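Local coordinates for cyclohexadienyl dehydratase (Synthetic construct, PDB 5JOS), which probably catalyses dehydration of prephenate and arogenate in phenylalanine biosynthesis, using a scaffold of the periplasmic solute-binding protein family, at residues 75-79 with 80-84; 223-226 with 227-230; 235-238 with 239-242; 229-232 with 233-236. One frame throughout, in Å; residues are numbered along the deposited sequence.

Contact 1 (75-79 with 80-84)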
loop_
_atom_site.group_PDB
_atom_site.type_symbol
_atom_site.label_atom_id
_atom_site.label_comp_id
_atom_site.label_asym_id
_atom_site.label_seq_id
_atom_site.Cartn_x
_atom_site.Cartn_y
_atom_site.Cartn_z
ATOM N N MET A 75 16.491 -2.156 7.982
ATOM C CA MET A 75 17.236 -3.028 7.107
ATOM C C MET A 75 18.253 -3.770 7.938
ATOM O O MET A 75 18.431 -4.958 7.701
ATOM C CB MET A 75 17.928 -2.261 5.940
ATOM C CG MET A 75 16.970 -1.519 4.967
ATOM S SD MET A 75 15.588 -2.673 4.508
ATOM C CE MET A 75 16.643 -4.095 3.975
ATOM N N SER A 76 18.908 -3.098 8.886
ATOM C CA SER A 76 19.946 -3.809 9.662
ATOM C C SER A 76 19.304 -4.786 10.643
ATOM O O SER A 76 19.827 -5.879 10.810
ATOM C CB SER A 76 20.947 -2.850 10.348
ATOM O OG SER A 76 20.206 -2.019 11.171
ATOM N N ASP A 77 18.171 -4.434 11.261
ATOM C CA ASP A 77 17.421 -5.397 12.068
ATOM C C ASP A 77 17.055 -6.632 11.266
ATOM O O ASP A 77 17.247 -7.778 11.690
ATOM C CB ASP A 77 16.138 -4.807 12.641
ATOM C CG ASP A 77 16.416 -3.824 13.726
ATOM O OD1 ASP A 77 17.587 -3.713 14.134
ATOM O OD2 ASP A 77 15.506 -3.079 14.102
ATOM N N LEU A 78 16.564 -6.411 10.062
ATOM C CA LEU A 78 16.221 -7.550 9.230
ATOM C C LEU A 78 17.462 -8.402 8.967
ATOM O O LEU A 78 17.423 -9.617 9.071
ATOM C CB LEU A 78 15.637 -7.086 7.904
ATOM C CG LEU A 78 15.249 -8.232 6.940
ATOM C CD1 LEU A 78 14.159 -9.060 7.568
ATOM C CD2 LEU A 78 14.771 -7.783 5.584
ATOM N N GLN A 79 18.588 -7.781 8.619
ATOM C CA GLN A 79 19.763 -8.588 8.315
ATOM C C GLN A 79 20.366 -9.326 9.512
ATOM O O GLN A 79 21.067 -10.317 9.313
ATOM C CB GLN A 79 20.845 -7.734 7.721
ATOM C CG GLN A 79 20.583 -7.458 6.268
ATOM C CD GLN A 79 21.523 -6.394 5.768
ATOM O OE1 GLN A 79 21.164 -5.225 5.743
ATOM N NE2 GLN A 79 22.753 -6.778 5.445
ATOM N N ALA A 80 20.181 -8.762 10.708
ATOM C CA ALA A 80 20.635 -9.304 11.939
ATOM C C ALA A 80 19.583 -10.253 12.542
ATOM O O ALA A 80 19.695 -10.645 13.687
ATOM C CB ALA A 80 20.941 -8.203 12.920
ATOM N N ASP A 81 18.621 -10.677 11.755
ATOM C CA ASP A 81 17.694 -11.729 12.147
ATOM C C ASP A 81 16.886 -11.387 13.476
ATOM O O ASP A 81 16.607 -12.278 14.316
ATOM C CB ASP A 81 18.501 -13.062 12.238
ATOM C CG ASP A 81 17.630 -14.266 12.407
ATOM O OD1 ASP A 81 16.447 -14.297 11.951
ATOM O OD2 ASP A 81 18.123 -15.176 13.067
ATOM N N LYS A 82 16.519 -10.118 13.648
ATOM C CA LYS A 82 15.608 -9.659 14.719
ATOM C C LYS A 82 14.183 -10.136 14.531
ATOM O O LYS A 82 13.401 -10.103 15.439
ATOM C CB LYS A 82 15.585 -8.125 14.775
ATOM C CG LYS A 82 16.476 -7.462 15.801
ATOM C CD LYS A 82 17.884 -7.972 15.645
ATOM C CE LYS A 82 18.639 -8.009 16.973
ATOM N NZ LYS A 82 18.820 -6.644 17.532
ATOM N N PHE A 83 13.782 -10.448 13.311
ATOM C CA PHE A 83 12.418 -10.869 13.031
ATOM C C PHE A 83 12.428 -11.615 11.727
ATOM O O PHE A 83 13.419 -11.568 11.030
ATOM C CB PHE A 83 11.419 -9.698 13.016
ATOM C CG PHE A 83 11.939 -8.445 12.322
ATOM C CD1 PHE A 83 12.011 -8.392 10.960
ATOM C CD2 PHE A 83 12.393 -7.380 13.065
ATOM C CE1 PHE A 83 12.467 -7.236 10.321
ATOM C CE2 PHE A 83 12.828 -6.220 12.459
ATOM C CZ PHE A 83 12.883 -6.158 11.085
ATOM N N ASP A 84 11.351 -12.300 11.392
ATOM C CA ASP A 84 11.350 -13.181 10.221
ATOM C C ASP A 84 10.865 -12.460 8.982
ATOM O O ASP A 84 11.167 -12.844 7.851
ATOM C CB ASP A 84 10.390 -14.333 10.495
ATOM C CG ASP A 84 10.818 -15.183 11.712
ATOM O OD1 ASP A 84 11.952 -15.645 11.689
ATOM O OD2 ASP A 84 10.071 -15.297 12.696
#

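Contact 2 (223-226 with 227-230)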
loop_
_atom_site.group_PDB
_atom_site.type_symbol
_atom_site.label_atom_id
_atom_site.label_comp_id
_atom_site.label_asym_id
_atom_site.label_seq_id
_atom_site.Cartn_x
_atom_site.Cartn_y
_atom_site.Cartn_z
ATOM N N TYR A 223 6.171 -19.651 0.266
ATOM C CA TYR A 223 4.996 -19.803 1.099
ATOM C C TYR A 223 4.233 -18.502 1.120
ATOM O O TYR A 223 3.057 -18.467 0.927
ATOM C CB TYR A 223 5.364 -20.133 2.553
ATOM C CG TYR A 223 4.173 -20.533 3.439
ATOM C CD1 TYR A 223 3.308 -19.577 3.970
ATOM C CD2 TYR A 223 3.933 -21.879 3.784
ATOM C CE1 TYR A 223 2.206 -19.963 4.749
ATOM C CE2 TYR A 223 2.835 -22.247 4.569
ATOM C CZ TYR A 223 1.982 -21.273 5.055
ATOM O OH TYR A 223 0.898 -21.596 5.864
ATOM N N VAL A 224 4.909 -17.422 1.443
ATOM C CA VAL A 224 4.228 -16.117 1.524
ATOM C C VAL A 224 3.517 -15.716 0.303
ATOM O O VAL A 224 2.374 -15.193 0.388
ATOM C CB VAL A 224 5.160 -14.981 1.966
ATOM C CG1 VAL A 224 4.456 -13.630 1.936
ATOM C CG2 VAL A 224 5.637 -15.237 3.342
ATOM N N ASN A 225 4.160 -15.926 -0.844
ATOM C CA ASN A 225 3.548 -15.651 -2.121
ATOM C C ASN A 225 2.348 -16.506 -2.435
ATOM O O ASN A 225 1.342 -16.015 -2.984
ATOM C CB ASN A 225 4.585 -15.765 -3.262
ATOM C CG ASN A 225 5.541 -14.516 -3.298
ATOM O OD1 ASN A 225 5.230 -13.485 -2.748
ATOM N ND2 ASN A 225 6.676 -14.641 -3.932
ATOM N N GLN A 226 2.440 -17.804 -2.189
ATOM C CA GLN A 226 1.229 -18.634 -2.291
ATOM C C GLN A 226 0.161 -18.170 -1.309
ATOM O O GLN A 226 -1.016 -18.130 -1.590
ATOM C CB GLN A 226 1.567 -20.032 -1.916
ATOM C CG GLN A 226 2.400 -20.694 -2.972
ATOM C CD GLN A 226 3.216 -21.787 -2.377
ATOM O OE1 GLN A 226 3.240 -22.029 -1.158
ATOM N NE2 GLN A 226 3.869 -22.495 -3.235
ATOM N N TRP A 227 0.559 -17.814 -0.143
ATOM C CA TRP A 227 -0.465 -17.363 0.783
ATOM C C TRP A 227 -1.136 -16.026 0.398
ATOM O O TRP A 227 -2.381 -15.864 0.541
ATOM C CB TRP A 227 0.132 -17.214 2.093
ATOM C CG TRP A 227 -0.760 -16.719 3.027
ATOM C CD1 TRP A 227 -1.829 -17.381 3.579
ATOM C CD2 TRP A 227 -0.757 -15.414 3.594
ATOM N NE1 TRP A 227 -2.455 -16.560 4.467
ATOM C CE2 TRP A 227 -1.841 -15.344 4.468
ATOM C CE3 TRP A 227 0.031 -14.309 3.420
ATOM C CZ2 TRP A 227 -2.091 -14.274 5.201
ATOM C CZ3 TRP A 227 -0.263 -13.174 4.167
ATOM C CH2 TRP A 227 -1.303 -13.156 5.002
ATOM N N LEU A 228 -0.352 -15.123 -0.186
ATOM C CA LEU A 228 -0.922 -13.829 -0.643
ATOM C C LEU A 228 -1.889 -14.015 -1.728
ATOM O O LEU A 228 -2.931 -13.421 -1.760
ATOM C CB LEU A 228 0.131 -12.940 -1.250
ATOM C CG LEU A 228 0.935 -12.211 -0.296
ATOM C CD1 LEU A 228 1.934 -11.357 -1.066
ATOM C CD2 LEU A 228 -0.029 -11.290 0.422
ATOM N N ASP A 229 -1.541 -14.881 -2.650
ATOM C CA ASP A 229 -2.427 -15.138 -3.720
ATOM C C ASP A 229 -3.716 -15.788 -3.187
ATOM O O ASP A 229 -4.809 -15.518 -3.697
ATOM C CB ASP A 229 -1.773 -15.982 -4.770
ATOM C CG ASP A 229 -2.773 -16.519 -5.752
ATOM O OD1 ASP A 229 -3.299 -17.598 -5.544
ATOM O OD2 ASP A 229 -3.127 -15.836 -6.709
ATOM N N GLN A 230 -3.619 -16.628 -2.166
ATOM C CA GLN A 230 -4.820 -17.217 -1.626
ATOM C C GLN A 230 -5.713 -16.163 -0.976
ATOM O O GLN A 230 -6.901 -16.134 -1.116
ATOM C CB GLN A 230 -4.428 -18.239 -0.575
ATOM C CG GLN A 230 -5.543 -18.696 0.319
ATOM C CD GLN A 230 -5.110 -19.864 1.198
ATOM O OE1 GLN A 230 -5.154 -21.037 0.780
ATOM N NE2 GLN A 230 -4.721 -19.550 2.427
#

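Contact 3 (235-238 with 239-242)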
loop_
_atom_site.group_PDB
_atom_site.type_symbol
_atom_site.label_atom_id
_atom_site.label_comp_id
_atom_site.label_asym_id
_atom_site.label_seq_id
_atom_site.Cartn_x
_atom_site.Cartn_y
_atom_site.Cartn_z
ATOM N N GLY A 235 -10.815 -12.944 -1.215
ATOM C CA GLY A 235 -11.490 -11.653 -0.982
ATOM C C GLY A 235 -11.011 -10.953 0.265
ATOM O O GLY A 235 -11.525 -9.897 0.612
ATOM N N THR A 236 -10.008 -11.511 0.926
ATOM C CA THR A 236 -9.572 -10.935 2.175
ATOM C C THR A 236 -8.906 -9.576 1.937
ATOM O O THR A 236 -9.102 -8.679 2.738
ATOM C CB THR A 236 -8.597 -11.880 2.898
ATOM O OG1 THR A 236 -9.121 -13.196 2.763
ATOM C CG2 THR A 236 -8.456 -11.485 4.384
ATOM N N TYR A 237 -8.129 -9.399 0.869
ATOM C CA TYR A 237 -7.558 -8.069 0.665
ATOM C C TYR A 237 -8.668 -7.031 0.329
ATOM O O TYR A 237 -8.545 -5.857 0.716
ATOM C CB TYR A 237 -6.425 -7.979 -0.361
ATOM C CG TYR A 237 -5.069 -8.303 0.264
ATOM C CD1 TYR A 237 -4.421 -7.389 1.057
ATOM C CD2 TYR A 237 -4.482 -9.553 0.138
ATOM C CE1 TYR A 237 -3.231 -7.672 1.700
ATOM C CE2 TYR A 237 -3.263 -9.841 0.799
ATOM C CZ TYR A 237 -2.640 -8.885 1.552
ATOM O OH TYR A 237 -1.423 -9.033 2.178
ATOM N N GLU A 238 -9.697 -7.429 -0.368
ATOM C CA GLU A 238 -10.771 -6.492 -0.656
ATOM C C GLU A 238 -11.360 -5.944 0.652
ATOM O O GLU A 238 -11.595 -4.763 0.767
ATOM C CB GLU A 238 -11.907 -7.159 -1.425
ATOM C CG GLU A 238 -11.639 -7.296 -2.882
ATOM C CD GLU A 238 -12.647 -8.203 -3.566
ATOM O OE1 GLU A 238 -12.214 -8.940 -4.485
ATOM O OE2 GLU A 238 -13.852 -8.211 -3.176
ATOM N N LYS A 239 -11.601 -6.827 1.621
ATOM C CA LYS A 239 -12.231 -6.437 2.896
ATOM C C LYS A 239 -11.286 -5.543 3.683
ATOM O O LYS A 239 -11.680 -4.588 4.297
ATOM C CB LYS A 239 -12.557 -7.666 3.744
ATOM C CG LYS A 239 -13.982 -8.091 3.598
ATOM C CD LYS A 239 -14.193 -9.011 2.413
ATOM C CE LYS A 239 -15.085 -10.174 2.832
ATOM N NZ LYS A 239 -15.133 -11.244 1.793
ATOM N N LEU A 240 -10.020 -5.845 3.618
ATOM C CA LEU A 240 -9.028 -5.005 4.235
ATOM C C LEU A 240 -8.937 -3.625 3.617
ATOM O O LEU A 240 -8.766 -2.619 4.326
ATOM C CB LEU A 240 -7.657 -5.670 4.134
ATOM C CG LEU A 240 -7.456 -6.923 4.990
ATOM C CD1 LEU A 240 -6.052 -7.492 4.685
ATOM C CD2 LEU A 240 -7.535 -6.507 6.437
ATOM N N TYR A 241 -8.984 -3.559 2.288
ATOM C CA TYR A 241 -9.021 -2.247 1.604
ATOM C C TYR A 241 -10.221 -1.458 2.071
ATOM O O TYR A 241 -10.177 -0.259 2.390
ATOM C CB TYR A 241 -9.149 -2.431 0.091
ATOM C CG TYR A 241 -7.829 -2.595 -0.655
ATOM C CD1 TYR A 241 -6.841 -3.409 -0.164
ATOM C CD2 TYR A 241 -7.601 -1.952 -1.893
ATOM C CE1 TYR A 241 -5.651 -3.595 -0.835
ATOM C CE2 TYR A 241 -6.383 -2.132 -2.579
ATOM C CZ TYR A 241 -5.449 -2.978 -2.046
ATOM O OH TYR A 241 -4.226 -3.190 -2.665
ATOM N N GLU A 242 -11.329 -2.144 2.153
ATOM C CA GLU A 242 -12.503 -1.472 2.574
ATOM C C GLU A 242 -12.388 -0.945 4.023
ATOM O O GLU A 242 -12.627 0.244 4.304
ATOM C CB GLU A 242 -13.615 -2.460 2.404
ATOM C CG GLU A 242 -14.932 -2.000 2.843
ATOM C CD GLU A 242 -15.908 -3.080 2.474
ATOM O OE1 GLU A 242 -16.428 -3.733 3.385
ATOM O OE2 GLU A 242 -16.038 -3.354 1.262
#

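Contact 4 (229-232 with 233-236)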
loop_
_atom_site.group_PDB
_atom_site.type_symbol
_atom_site.label_atom_id
_atom_site.label_comp_id
_atom_site.label_asym_id
_atom_site.label_seq_id
_atom_site.Cartn_x
_atom_site.Cartn_y
_atom_site.Cartn_z
ATOM N N ASP A 229 -1.541 -14.881 -2.650
ATOM C CA ASP A 229 -2.427 -15.138 -3.720
ATOM C C ASP A 229 -3.716 -15.788 -3.187
ATOM O O ASP A 229 -4.809 -15.518 -3.697
ATOM C CB ASP A 229 -1.773 -15.982 -4.770
ATOM C CG ASP A 229 -2.773 -16.519 -5.752
ATOM O OD1 ASP A 229 -3.299 -17.598 -5.544
ATOM O OD2 ASP A 229 -3.127 -15.836 -6.709
ATOM N N GLN A 230 -3.619 -16.628 -2.166
ATOM C CA GLN A 230 -4.820 -17.217 -1.626
ATOM C C GLN A 230 -5.713 -16.163 -0.976
ATOM O O GLN A 230 -6.901 -16.134 -1.116
ATOM C CB GLN A 230 -4.428 -18.239 -0.575
ATOM C CG GLN A 230 -5.543 -18.696 0.319
ATOM C CD GLN A 230 -5.110 -19.864 1.198
ATOM O OE1 GLN A 230 -5.154 -21.037 0.780
ATOM N NE2 GLN A 230 -4.721 -19.550 2.427
ATOM N N MET A 231 -5.067 -15.295 -0.257
ATOM C CA MET A 231 -5.663 -14.149 0.338
ATOM C C MET A 231 -6.372 -13.210 -0.666
ATOM O O MET A 231 -7.499 -12.714 -0.436
ATOM C CB MET A 231 -4.526 -13.466 0.969
ATOM C CG MET A 231 -4.815 -12.687 2.138
ATOM S SD MET A 231 -5.091 -13.513 3.725
ATOM C CE MET A 231 -4.567 -12.049 4.581
ATOM N N LYS A 232 -5.728 -12.972 -1.789
ATOM C CA LYS A 232 -6.423 -12.250 -2.866
ATOM C C LYS A 232 -7.646 -12.970 -3.327
ATOM O O LYS A 232 -8.724 -12.387 -3.420
ATOM C CB LYS A 232 -5.521 -11.976 -4.057
ATOM C CG LYS A 232 -4.654 -10.796 -3.738
ATOM C CD LYS A 232 -3.367 -10.765 -4.518
ATOM C CE LYS A 232 -2.271 -10.354 -3.550
ATOM N NZ LYS A 232 -1.243 -9.539 -4.234
ATOM N N GLN A 233 -7.471 -14.251 -3.607
ATOM C CA GLN A 233 -8.516 -15.032 -4.240
ATOM C C GLN A 233 -9.738 -15.119 -3.393
ATOM O O GLN A 233 -10.840 -15.023 -3.920
ATOM C CB GLN A 233 -8.043 -16.462 -4.578
ATOM C CG GLN A 233 -7.198 -16.499 -5.837
ATOM C CD GLN A 233 -8.047 -16.250 -7.077
ATOM O OE1 GLN A 233 -8.023 -15.159 -7.652
ATOM N NE2 GLN A 233 -8.836 -17.256 -7.480
ATOM N N GLN A 234 -9.594 -15.304 -2.087
ATOM C CA GLN A 234 -10.812 -15.398 -1.294
ATOM C C GLN A 234 -11.385 -14.060 -0.799
ATOM O O GLN A 234 -12.349 -14.048 -0.041
ATOM C CB GLN A 234 -10.603 -16.315 -0.147
ATOM C CG GLN A 234 -9.860 -15.686 0.985
ATOM C CD GLN A 234 -8.947 -16.708 1.614
ATOM O OE1 GLN A 234 -9.093 -17.922 1.361
ATOM N NE2 GLN A 234 -7.955 -16.225 2.394
ATOM N N GLY A 235 -10.815 -12.944 -1.215
ATOM C CA GLY A 235 -11.490 -11.653 -0.982
ATOM C C GLY A 235 -11.011 -10.953 0.265
ATOM O O GLY A 235 -11.525 -9.897 0.612
ATOM N N THR A 236 -10.008 -11.511 0.926
ATOM C CA THR A 236 -9.572 -10.935 2.175
ATOM C C THR A 236 -8.906 -9.576 1.937
ATOM O O THR A 236 -9.102 -8.679 2.738
ATOM C CB THR A 236 -8.597 -11.880 2.898
ATOM O OG1 THR A 236 -9.121 -13.196 2.763
ATOM C CG2 THR A 236 -8.456 -11.485 4.384
#

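Contact 1 (75-79 with 80-84)
Phe83 folds back against Asp77 and Leu78 just where a Schellman motif brings helix 74-79 to its end. Leu78 and Phe83 meet at about a right angle: the CD1 methyl of Leu78 lies 3.7 Å from Phe83 CE1. Across the ring from there, at the CE2 side, the methylene of Asp77 approaches obliquely, with CB 3.6 Å from Phe83 CE2. The ring is brought round by a chi1 of 41°, which places CG of Phe83 between its own backbone N and carbonyl carbon. Leu78 also packs on Met212 and Pro214, so this small apolar cluster joins the helix end to strand 205-213 and the loop after it.

Asp77 and Lys82 cross obliquely, their CB atoms 4.0 Å apart. Their charged groups do not meet, since Asp77 OD1 and Lys82 NZ remain 4.7 Å apart, and any attraction there is probably modest. The Asp77 carboxylate is held instead through OD2, hydrogen-bonded to the hydroxyls of Thr69 and Thr73. Asp81, with positive phi, is the C-prime residue of the motif, and its OD1 forms a salt bridge with Arg26. The turn is closed by a nearly straight bond from Lys82 N to Asp77 O (3.1 Å, 168° at the hydrogen). Inside that bond, Asp81 N reaches Leu78 O at 3.1 Å, standing well above the carbonyl plane, 64° out of it.

Contact 2 (223-226 with 227-230)
The indole of Trp227 has Val224 O at its edge, in the plane of the ring, where CE3 comes to 3.9 Å from that oxygen; the other flat group, the Tyr223 ring, meets Trp227 CB obliquely, with CE1 4.3 Å away. On helix 218-233 the first of these is an i to i+3 neighbour and the second an i to i+4 neighbour, the usual spacings along one face of an alpha-helix. CG of Trp227 is anti to the backbone N (chi1 177°), which carries the indole off the turn and onto helix 48-60, where it touches Val52, Ser55 and Ser59. Tyr223 turns to the same helix, and its OH is hydrogen-bonded to Ser59 OG.

A second side of the helix is lined by Val224 and Leu228, whose CG1 and CG are 4.4 Å apart; they pack towards Met213 and Tyr211 of strand 205-213. Next to them Asn225 OD1 accepts a hydrogen bond from Asp104 N, fastening the helix to a loop. Val224 O is closely surrounded: it accepts from Leu228 N at 2.8 Å while Leu228 CG sits 3.4 Å from it. One residue earlier, Trp227 N bonds Tyr223 O at 2.8 Å.

Contact 3 (235-238 with 239-242)
Tyr237 and Leu240 supply the main apolar meeting, their side chains passing at a slant so that CD1 of the leucine is 4.0 Å from CD1 of the tyrosine. The same Tyr237 CD1 has Tyr241 CE1 4.4 Å away, also approached obliquely, so one ring carbon, CD1, meets both neighbours. CG of Leu240 is anti to its carbonyl carbon (chi1 -70°), which also leaves it 3.3 Å from Thr236 O. Beyond the contact, Leu240 packs on Phe48 and Val52 of helix 48-60.

The hydrogen bonds across the contact are backbone ones, each from an amide to the carbonyl four residues earlier. Lys239 N begins the series on Gly235 O, and Leu240 N, Tyr241 N and Glu242 N follow on Thr236, Tyr237 and Glu238. They build the first turns of helix 236-245, the closing helix of this solute-binding protein chain. Gly235 stands at its N-cap with phi at 95°, a left-handed conformation that glycine adopts easily, and the chain bends there out of helix 218-233.

Among contacts of side chain with backbone, Tyr241 CD1 lies only 3.1 Å from Tyr237 O, a close approach oblique to the ring. Lys239 bends at chi2 and chi3 and lays its CD 3.3 Å from Gly235 O, following the start of the helix.

The phenol hydroxyls are bonded to other parts of the fold: Tyr237 OH to Tyr211 OH and Tyr241 OH to Tyr106 O. Glu238 OE2 and Lys239 NZ stay 6.0 Å apart, too far for a salt bridge.

Contact 4 (229-232 with 233-236)
Gln233 runs alongside Asp229, the two side chains pointing the same way, in the last turn before a Schellman motif closes helix 218-233. Their amide and carboxylate planes are nearly parallel, 6° apart, and Gln233 CG lies 4.1 Å from Asp229 OD1. The backbone continues the helix here, Gln233 N bonding Asp229 O.

Gln234 leaves the helical path after its N has bonded Gln230 O. Its chi1 of 79° sets CG in the crowded position between backbone N and carbonyl carbon, and the chain curls back over the turn, with CD 3.5 Å from Gln230 O. Its amide crosses the Gln230 side chain, OE1 lying 3.8 Å from Gln230 CG. NE2 then donates to Thr236 OG1 at 3.3 Å, the hydroxyl lying near the amide plane, which ties the residues flanking Gly235 together.

Gly235 is the C-prime residue; its N reaches Lys232 O at 3.1 Å from 60° above the carbonyl plane. The Lys232 side chain leads away from the turn, bending near its end, and NZ is hydrogen-bonded to Pro105 O. Thr236 N completes the motif with a weak bond to Met231 O at 3.1 Å. Beyond it the threonine and Met231 side chains cross, CG2 of Thr236 coming 3.9 Å from Met231 CE.

Following the chain from the N terminus, contact 1 comes first and stands alone: it closes the turn between helix 74-79 and strand 85-86, its centre about 22 Å from that of contact 2. The other three run in series through the C-terminal pair of helices. Contact 2 lies within helix 218-233, contact 4 overlaps it at Asp229 and Gln230 and closes the turn at that helix's end, and contact 3, sharing Gly235 and Thr236 with contact 4, starts helix 236-245. Tyr237 ties them together: its CE2 lies 3.5 Å from Met231 CG, and its OH 3.2 Å from Leu228 CD2. Contacts 2 and 3 both pack against helix 48-60.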